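Long-range contact in transketolase (Campylobacter jejuni, PDB 3L84), which belongs to the transketolase family of thiamine diphosphate-binding enzymes and forms a two-subunit assembly of three-domain chains: residues L16-H28 against L83-H95. Residues are numbered along the deposited sequence; the frame is centred on the assembly and turned at random. Where two conformers were deposited one is given.
Sequences LSADMVQKANSGH and LSLEDLKNFRQLH
Apolar contact between 16-28 and 83-95 centres on F91, whose ring rests against the last turns of helix 3-24. In the conformer described, CE of the selenomethionine M20, bent at chi3 (57°), makes an off-centre CH-pi contact 4.1 Å from the F91 ring centroid, and M20 SE packs on L88 CB at 4.0 Å. V21 lies alongside F91, its CG2 3.8 Å from F91 CE2, and A24 CB closes against F91 CD2.

Two direct hydrogen bonds and two waters join the polar groups. K23 runs extended to CE and then turns at chi4 (-63°), which brings NZ into the carbonyl plane of K89, 2.8 Å from K89 O. Water 1 lies within hydrogen-bonding distance of M20 O and L88 O; water 2 meets H28 ND1 and accepts weakly from R92 NE. After the Schellman motif at N25 ends the helix, R92 NH1 donates to S26 OG at 3.0 Å (N-H...O 150°), with OG tilted from the guanidinium plane; G27 CA covers one face of that group, 3.5 Å from R92 NE. The same NH1 forms a salt bridge with D449 of the second subunit, while NH2 bonds G100 O, so R92 ties the loop 25-28 to the dimer interface.

Within the thiamine diphosphate-binding domain, the contact sets helix 85-88 and its following turns against the C-terminal end of helix 3-24, with helix 69-79 touching L16, M20 and F91.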
ATOM      1  N   LEU A  16     -36.312   2.964   0.610  1.00  9.44           N
ATOM      2  CA  LEU A  16     -35.663   3.288  -0.663  1.00  9.64           C
ATOM      3  C   LEU A  16     -34.394   2.476  -0.819  1.00  9.76           C
ATOM      4  O   LEU A  16     -34.149   1.873  -1.862  1.00  9.88           O
ATOM      5  CB  LEU A  16     -35.353   4.797  -0.780  1.00  9.78           C
ATOM      6  CG  LEU A  16     -36.522   5.745  -1.028  1.00 10.32           C
ATOM      7  CD1 LEU A  16     -36.007   7.152  -1.174  1.00 12.30           C
ATOM      8  CD2 LEU A  16     -37.326   5.350  -2.299  1.00 14.14           C
ATOM      9  N   SER A  17     -33.599   2.398   0.227  1.00  9.01           N
ATOM     10  CA  SER A  17     -32.326   1.667   0.179  1.00  9.37           C
ATOM     11  C   SER A  17     -32.563   0.190  -0.043  1.00  9.65           C
ATOM     12  O   SER A  17     -31.923  -0.441  -0.901  1.00  9.23           O
ATOM     13  CB  SER A  17     -31.545   1.848   1.486  1.00 10.36           C
ATOM     14  OG  SER A  17     -31.188   3.215   1.713  1.00 10.96           O
ATOM     15  N   ALA A  18     -33.479  -0.398   0.705  1.00  8.99           N
ATOM     16  CA  ALA A  18     -33.779  -1.809   0.573  1.00  8.97           C
ATOM     17  C   ALA A  18     -34.333  -2.152  -0.800  1.00  9.01           C
ATOM     18  O   ALA A  18     -33.950  -3.154  -1.399  1.00  9.51           O
ATOM     19  CB  ALA A  18     -34.776  -2.236   1.677  1.00 10.33           C
ATOM     20  N   ASP A  19     -35.253  -1.324  -1.272  1.00  8.46           N
ATOM     21  CA  ASP A  19     -35.854  -1.538  -2.579  1.00  9.46           C
ATOM     22  C   ASP A  19     -34.836  -1.426  -3.705  1.00  8.95           C
ATOM     23  O   ASP A  19     -34.927  -2.140  -4.709  1.00  8.73           O
ATOM     24  CB  ASP A  19     -37.004  -0.553  -2.852  1.00  9.69           C
ATOM     25  CG  ASP A  19     -38.241  -0.784  -1.963  1.00 11.78           C
ATOM     26  OD1 ASP A  19     -38.399  -1.885  -1.379  1.00 11.44           O
ATOM     27  OD2 ASP A  19     -39.118   0.116  -1.882  1.00 12.00           O
HETATM   28  N   MSE A  20     -33.910  -0.485  -3.597  1.00  8.92           N
HETATM   29  CA  MSE A  20     -32.834  -0.328  -4.590  0.50  8.43           C
HETATM   30  C   MSE A  20     -31.946  -1.541  -4.709  1.00  8.80           C
HETATM   31  O   MSE A  20     -31.646  -2.003  -5.746  1.00  9.50           O
HETATM   32  CB  MSE A  20     -31.938   0.871  -4.245  0.50  7.61           C
HETATM   33  CG  MSE A  20     -32.599   2.147  -4.428  0.50  7.83           C
HETATM   34 SE   MSE A  20     -31.650   3.633  -3.561  0.50 13.86          SE
HETATM   35  CE  MSE A  20     -30.188   3.249  -4.490  0.50 12.48           C
ATOM     36  N   VAL A  21     -31.541  -2.043  -3.569  1.00  8.79           N
ATOM     37  CA  VAL A  21     -30.712  -3.228  -3.511  1.00  9.03           C
ATOM     38  C   VAL A  21     -31.470  -4.444  -4.043  1.00  9.02           C
ATOM     39  O   VAL A  21     -30.943  -5.262  -4.792  1.00  9.68           O
ATOM     40  CB  VAL A  21     -30.246  -3.477  -2.056  1.00  9.19           C
ATOM     41  CG1 VAL A  21     -29.578  -4.863  -1.895  1.00  9.91           C
ATOM     42  CG2 VAL A  21     -29.285  -2.367  -1.653  1.00  8.83           C
ATOM     43  N   GLN A  22     -32.747  -4.559  -3.692  1.00  8.15           N
ATOM     44  CA  GLN A  22     -33.525  -5.712  -4.091  1.00  8.45           C
ATOM     45  C   GLN A  22     -33.735  -5.729  -5.611  1.00  8.65           C
ATOM     46  O   GLN A  22     -33.576  -6.775  -6.245  1.00  9.48           O
ATOM     47  CB  GLN A  22     -34.857  -5.734  -3.359  1.00  8.16           C
ATOM     48  CG  GLN A  22     -35.567  -7.053  -3.380  1.00  9.25           C
ATOM     49  CD  GLN A  22     -34.785  -8.121  -2.664  1.00 11.46           C
ATOM     50  OE1 GLN A  22     -34.226  -7.875  -1.592  1.00 10.97           O
ATOM     51  NE2 GLN A  22     -34.732  -9.330  -3.247  1.00 12.63           N
ATOM     52  N   LYS A  23     -34.011  -4.565  -6.200  1.00  8.58           N
ATOM     53  CA  LYS A  23     -34.219  -4.470  -7.643  1.00  8.59           C
ATOM     54  C   LYS A  23     -32.935  -4.814  -8.382  1.00  9.40           C
ATOM     55  O   LYS A  23     -32.967  -5.485  -9.423  1.00  9.54           O
ATOM     56  CB  LYS A  23     -34.750  -3.084  -8.026  1.00  9.18           C
ATOM     57  CG  LYS A  23     -35.111  -2.953  -9.518  1.00  9.83           C
ATOM     58  CD  LYS A  23     -35.828  -1.612  -9.763  1.00 11.75           C
ATOM     59  CE  LYS A  23     -36.273  -1.457 -11.219  1.00 12.59           C
ATOM     60  NZ  LYS A  23     -35.148  -1.430 -12.214  1.00 13.33           N
ATOM     61  N   ALA A  24     -31.793  -4.352  -7.861  1.00  8.94           N
ATOM     62  CA  ALA A  24     -30.502  -4.689  -8.463  1.00  9.00           C
ATOM     63  C   ALA A  24     -30.111  -6.150  -8.225  1.00  9.20           C
ATOM     64  O   ALA A  24     -29.201  -6.666  -8.885  1.00 10.00           O
ATOM     65  CB  ALA A  24     -29.399  -3.771  -7.898  1.00  9.18           C
ATOM     66  N   ASN A  25     -30.753  -6.808  -7.253  1.00  9.62           N
ATOM     67  CA  ASN A  25     -30.269  -8.101  -6.762  1.00 10.00           C
ATOM     68  C   ASN A  25     -28.783  -8.078  -6.400  1.00 10.15           C
ATOM     69  O   ASN A  25     -28.046  -9.036  -6.657  1.00 10.74           O
ATOM     70  CB  ASN A  25     -30.574  -9.241  -7.746  1.00 11.78           C
ATOM     71  CG  ASN A  25     -30.535 -10.611  -7.072  1.00 14.58           C
ATOM     72  OD1 ASN A  25     -30.711 -10.731  -5.856  1.00 17.03           O
ATOM     73  ND2 ASN A  25     -30.281 -11.641  -7.862  1.00 20.37           N
ATOM     74  N   SER A  26     -28.341  -6.968  -5.830  1.00  9.15           N
ATOM     75  CA  SER A  26     -26.925  -6.750  -5.560  1.00  9.57           C
ATOM     76  C   SER A  26     -26.801  -5.540  -4.652  1.00  8.96           C
ATOM     77  O   SER A  26     -27.542  -4.582  -4.825  1.00  9.78           O
ATOM     78  CB  SER A  26     -26.172  -6.446  -6.863  1.00 10.40           C
ATOM     79  OG  SER A  26     -24.792  -6.190  -6.568  1.00 11.35           O
ATOM     80  N   GLY A  27     -25.884  -5.602  -3.691  1.00 10.30           N
ATOM     81  CA  GLY A  27     -25.583  -4.472  -2.867  1.00  9.31           C
ATOM     82  C   GLY A  27     -25.733  -4.731  -1.402  1.00  9.17           C
ATOM     83  O   GLY A  27     -25.858  -5.865  -0.973  1.00 10.12           O
ATOM     84  N   HIS A  28     -25.769  -3.656  -0.651  1.00  8.90           N
ATOM     85  CA  HIS A  28     -25.497  -3.680   0.794  1.00  8.61           C
ATOM     86  C   HIS A  28     -26.584  -2.961   1.545  1.00  8.85           C
ATOM     87  O   HIS A  28     -26.585  -1.744   1.627  1.00 10.86           O
ATOM     88  CB  HIS A  28     -24.162  -2.987   1.044  1.00  8.69           C
ATOM     89  CG  HIS A  28     -22.998  -3.618   0.366  1.00  9.06           C
ATOM     90  ND1 HIS A  28     -22.678  -3.393  -0.952  1.00 10.18           N
ATOM     91  CD2 HIS A  28     -22.033  -4.425   0.864  1.00 10.31           C
ATOM     92  CE1 HIS A  28     -21.571  -4.057  -1.239  1.00 10.90           C
ATOM     93  NE2 HIS A  28     -21.167  -4.701  -0.149  1.00 10.99           N
ATOM     94  N   LEU A  83     -30.564  13.844  -8.889  1.00 10.92           N
ATOM     95  CA  LEU A  83     -30.547  12.377  -8.890  1.00  9.62           C
ATOM     96  C   LEU A  83     -32.004  12.003  -8.779  1.00  9.27           C
ATOM     97  O   LEU A  83     -32.657  12.439  -7.816  1.00  9.77           O
ATOM     98  CB  LEU A  83     -29.750  11.864  -7.703  1.00 10.85           C
ATOM     99  CG  LEU A  83     -29.327  10.426  -7.695  1.00  9.74           C
ATOM    100  CD1 LEU A  83     -28.426  10.051  -8.897  1.00 10.58           C
ATOM    101  CD2 LEU A  83     -28.624   9.989  -6.390  1.00 11.39           C
ATOM    102  N   SER A  84     -32.532  11.309  -9.793  1.00  8.62           N
ATOM    103  CA  SER A  84     -33.957  11.051  -9.911  1.00  7.79           C
ATOM    104  C   SER A  84     -34.372   9.716  -9.308  1.00  7.61           C
ATOM    105  O   SER A  84     -33.549   8.850  -9.002  1.00  7.67           O
ATOM    106  CB  SER A  84     -34.366  11.078 -11.373  1.00  7.65           C
ATOM    107  OG  SER A  84     -33.847   9.961 -12.049  1.00  9.16           O
ATOM    108  N   LEU A  85     -35.674   9.520  -9.182  1.00  8.18           N
ATOM    109  CA  LEU A  85     -36.204   8.235  -8.781  1.00  9.05           C
ATOM    110  C   LEU A  85     -35.818   7.147  -9.782  1.00  8.89           C
ATOM    111  O   LEU A  85     -35.430   6.049  -9.386  1.00  9.29           O
ATOM    112  CB  LEU A  85     -37.721   8.302  -8.599  1.00  9.97           C
ATOM    113  CG  LEU A  85     -38.346   7.119  -7.850  1.00 12.60           C
ATOM    114  CD1 LEU A  85     -37.900   7.077  -6.380  1.00 14.17           C
ATOM    115  CD2 LEU A  85     -39.879   7.205  -7.961  1.00 14.16           C
ATOM    116  N   GLU A  86     -35.874   7.443 -11.069  1.00  8.73           N
ATOM    117  CA  GLU A  86     -35.427   6.490 -12.061  1.00  9.83           C
ATOM    118  C   GLU A  86     -33.952   6.103 -11.850  1.00  8.97           C
ATOM    119  O   GLU A  86     -33.572   4.953 -12.019  1.00  8.80           O
ATOM    120  CB  GLU A  86     -35.627   7.015 -13.482  1.00 11.77           C
ATOM    121  CG  GLU A  86     -35.612   5.926 -14.530  1.00 17.98           C
ATOM    122  CD  GLU A  86     -36.742   4.877 -14.383  1.00 24.08           C
ATOM    123  OE1 GLU A  86     -37.794   5.119 -13.734  1.00 26.39           O
ATOM    124  OE2 GLU A  86     -36.550   3.777 -14.926  1.00 31.89           O
ATOM    125  N   ASP A  87     -33.117   7.080 -11.512  1.00  8.00           N
ATOM    126  CA  ASP A  87     -31.717   6.758 -11.227  1.00  7.16           C
ATOM    127  C   ASP A  87     -31.597   5.740 -10.071  1.00  7.32           C
ATOM    128  O   ASP A  87     -30.797   4.815 -10.122  1.00  7.65           O
ATOM    129  CB  ASP A  87     -30.938   8.030 -10.860  1.00  7.67           C
ATOM    130  CG  ASP A  87     -30.769   8.987 -12.012  1.00  9.09           C
ATOM    131  OD1 ASP A  87     -30.646   8.549 -13.197  1.00 10.64           O
ATOM    132  OD2 ASP A  87     -30.710  10.222 -11.744  1.00 10.52           O
ATOM    133  N   LEU A  88     -32.407   5.920  -9.043  1.00  7.22           N
ATOM    134  CA  LEU A  88     -32.407   4.956  -7.934  1.00  7.33           C
ATOM    135  C   LEU A  88     -32.809   3.555  -8.410  1.00  7.19           C
ATOM    136  O   LEU A  88     -32.255   2.568  -7.952  1.00  7.96           O
ATOM    137  CB  LEU A  88     -33.322   5.417  -6.787  1.00  8.01           C
ATOM    138  CG  LEU A  88     -33.097   6.819  -6.193  1.00  7.92           C
ATOM    139  CD1 LEU A  88     -33.992   7.017  -4.965  1.00 10.31           C
ATOM    140  CD2 LEU A  88     -31.625   7.014  -5.819  1.00  9.55           C
ATOM    141  N   LYS A  89     -33.748   3.493  -9.347  1.00  7.39           N
ATOM    142  CA  LYS A  89     -34.164   2.236  -9.947  1.00  7.73           C
ATOM    143  C   LYS A  89     -33.128   1.594 -10.861  1.00  8.47           C
ATOM    144  O   LYS A  89     -33.334   0.503 -11.340  1.00  9.79           O
ATOM    145  CB  LYS A  89     -35.481   2.451 -10.715  1.00  8.35           C
ATOM    146  CG  LYS A  89     -36.649   2.675  -9.794  1.00  8.79           C
ATOM    147  CD  LYS A  89     -37.935   3.059 -10.532  1.00 11.36           C
ATOM    148  CE  LYS A  89     -39.054   3.401  -9.523  1.00 11.73           C
ATOM    149  NZ  LYS A  89     -40.343   3.804 -10.163  1.00 15.78           N
ATOM    150  N   ASN A  90     -32.039   2.302 -11.124  1.00  7.19           N
ATOM    151  CA  ASN A  90     -30.925   1.854 -11.952  0.50  7.64           C
ATOM    152  C   ASN A  90     -29.675   1.572 -11.100  1.00  7.09           C
ATOM    153  O   ASN A  90     -28.561   1.474 -11.639  1.00  7.30           O
ATOM    154  CB  ASN A  90     -30.596   2.922 -13.003  0.50  7.46           C
ATOM    155  CG  ASN A  90     -31.704   3.102 -14.008  0.50 10.03           C
ATOM    156  OD1 ASN A  90     -32.534   2.201 -14.194  0.50 10.97           O
ATOM    157  ND2 ASN A  90     -31.741   4.252 -14.647  0.50  9.91           N
ATOM    158  N   PHE A  91     -29.833   1.456  -9.784  1.00  6.77           N
ATOM    159  CA  PHE A  91     -28.731   1.166  -8.909  1.00  6.47           C
ATOM    160  C   PHE A  91     -27.920  -0.035  -9.405  1.00  6.89           C
ATOM    161  O   PHE A  91     -28.456  -1.074  -9.755  1.00  6.26           O
ATOM    162  CB  PHE A  91     -29.303   0.900  -7.516  1.00  6.83           C
ATOM    163  CG  PHE A  91     -28.297   0.599  -6.429  1.00  6.13           C
ATOM    164  CD1 PHE A  91     -27.325   1.531  -6.054  1.00  7.42           C
ATOM    165  CD2 PHE A  91     -28.345  -0.593  -5.713  1.00  7.78           C
ATOM    166  CE1 PHE A  91     -26.473   1.285  -4.986  1.00  7.85           C
ATOM    167  CE2 PHE A  91     -27.501  -0.833  -4.650  1.00  7.66           C
ATOM    168  CZ  PHE A  91     -26.574   0.106  -4.287  1.00  7.91           C
ATOM    169  N   ARG A  92     -26.628   0.166  -9.443  1.00  6.26           N
ATOM    170  CA  ARG A  92     -25.660  -0.881  -9.777  1.00  6.41           C
ATOM    171  C   ARG A  92     -25.737  -1.400 -11.216  1.00  7.16           C
ATOM    172  O   ARG A  92     -25.126  -2.403 -11.543  1.00  7.57           O
ATOM    173  CB  ARG A  92     -25.672  -2.029  -8.760  1.00  6.60           C
ATOM    174  CG  ARG A  92     -24.965  -1.682  -7.451  1.00  7.34           C
ATOM    175  CD  ARG A  92     -25.180  -2.732  -6.311  1.00  8.18           C
ATOM    176  NE  ARG A  92     -24.209  -2.413  -5.293  1.00  8.65           N
ATOM    177  CZ  ARG A  92     -23.036  -3.000  -5.084  1.00  7.96           C
ATOM    178  NH1 ARG A  92     -22.742  -4.154  -5.634  1.00  9.15           N
ATOM    179  NH2 ARG A  92     -22.144  -2.416  -4.293  1.00  8.28           N
ATOM    180  N   GLN A  93     -26.424  -0.687 -12.080  1.00  6.47           N
ATOM    181  CA  GLN A  93     -26.558  -1.082 -13.489  1.00  6.71           C
ATOM    182  C   GLN A  93     -25.582  -0.301 -14.373  1.00  5.98           C
ATOM    183  O   GLN A  93     -25.287   0.882 -14.117  1.00  7.01           O
ATOM    184  CB  GLN A  93     -27.975  -0.895 -13.989  1.00  7.59           C
ATOM    185  CG  GLN A  93     -29.016  -1.671 -13.185  1.00  7.14           C
ATOM    186  CD  GLN A  93     -28.564  -3.070 -12.847  1.00 10.11           C
ATOM    187  OE1 GLN A  93     -28.340  -3.416 -11.657  1.00 11.50           O
ATOM    188  NE2 GLN A  93     -28.315  -3.867 -13.865  1.00  6.87           N
ATOM    189  N   LEU A  94     -25.139  -0.949 -15.449  1.00  6.20           N
ATOM    190  CA  LEU A  94     -24.147  -0.355 -16.315  1.00  6.66           C
ATOM    191  C   LEU A  94     -24.567   1.023 -16.778  1.00  7.14           C
ATOM    192  O   LEU A  94     -25.671   1.218 -17.285  1.00  8.11           O
ATOM    193  CB  LEU A  94     -23.890  -1.241 -17.519  1.00  7.87           C
ATOM    194  CG  LEU A  94     -22.753  -0.841 -18.429  1.00  8.72           C
ATOM    195  CD1 LEU A  94     -21.432  -1.108 -17.677  1.00 12.62           C
ATOM    196  CD2 LEU A  94     -22.803  -1.629 -19.747  1.00  9.71           C
ATOM    197  N   HIS A  95     -23.657   1.976 -16.571  1.00  7.08           N
ATOM    198  CA  HIS A  95     -23.752   3.365 -16.988  1.00  8.01           C
ATOM    199  C   HIS A  95     -24.777   4.196 -16.250  1.00  7.90           C
ATOM    200  O   HIS A  95     -25.078   5.326 -16.662  1.00 10.83           O
ATOM    201  CB  HIS A  95     -23.877   3.491 -18.508  1.00  9.10           C
ATOM    202  CG  HIS A  95     -22.751   2.818 -19.265  1.00  9.60           C
ATOM    203  ND1 HIS A  95     -22.960   2.070 -20.404  1.00  9.57           N
ATOM    204  CD2 HIS A  95     -21.424   2.716 -18.990  1.00 10.35           C
ATOM    205  CE1 HIS A  95     -21.808   1.584 -20.832  1.00  9.49           C
ATOM    206  NE2 HIS A  95     -20.859   1.939 -19.981  1.00 11.11           N
TER
HETATM  207  O   HOH W   1     -32.582  -0.352  -8.082  1.00 10.70           O
HETATM  208  O   HOH W   2     -24.217  -1.456  -2.322  1.00 12.23           O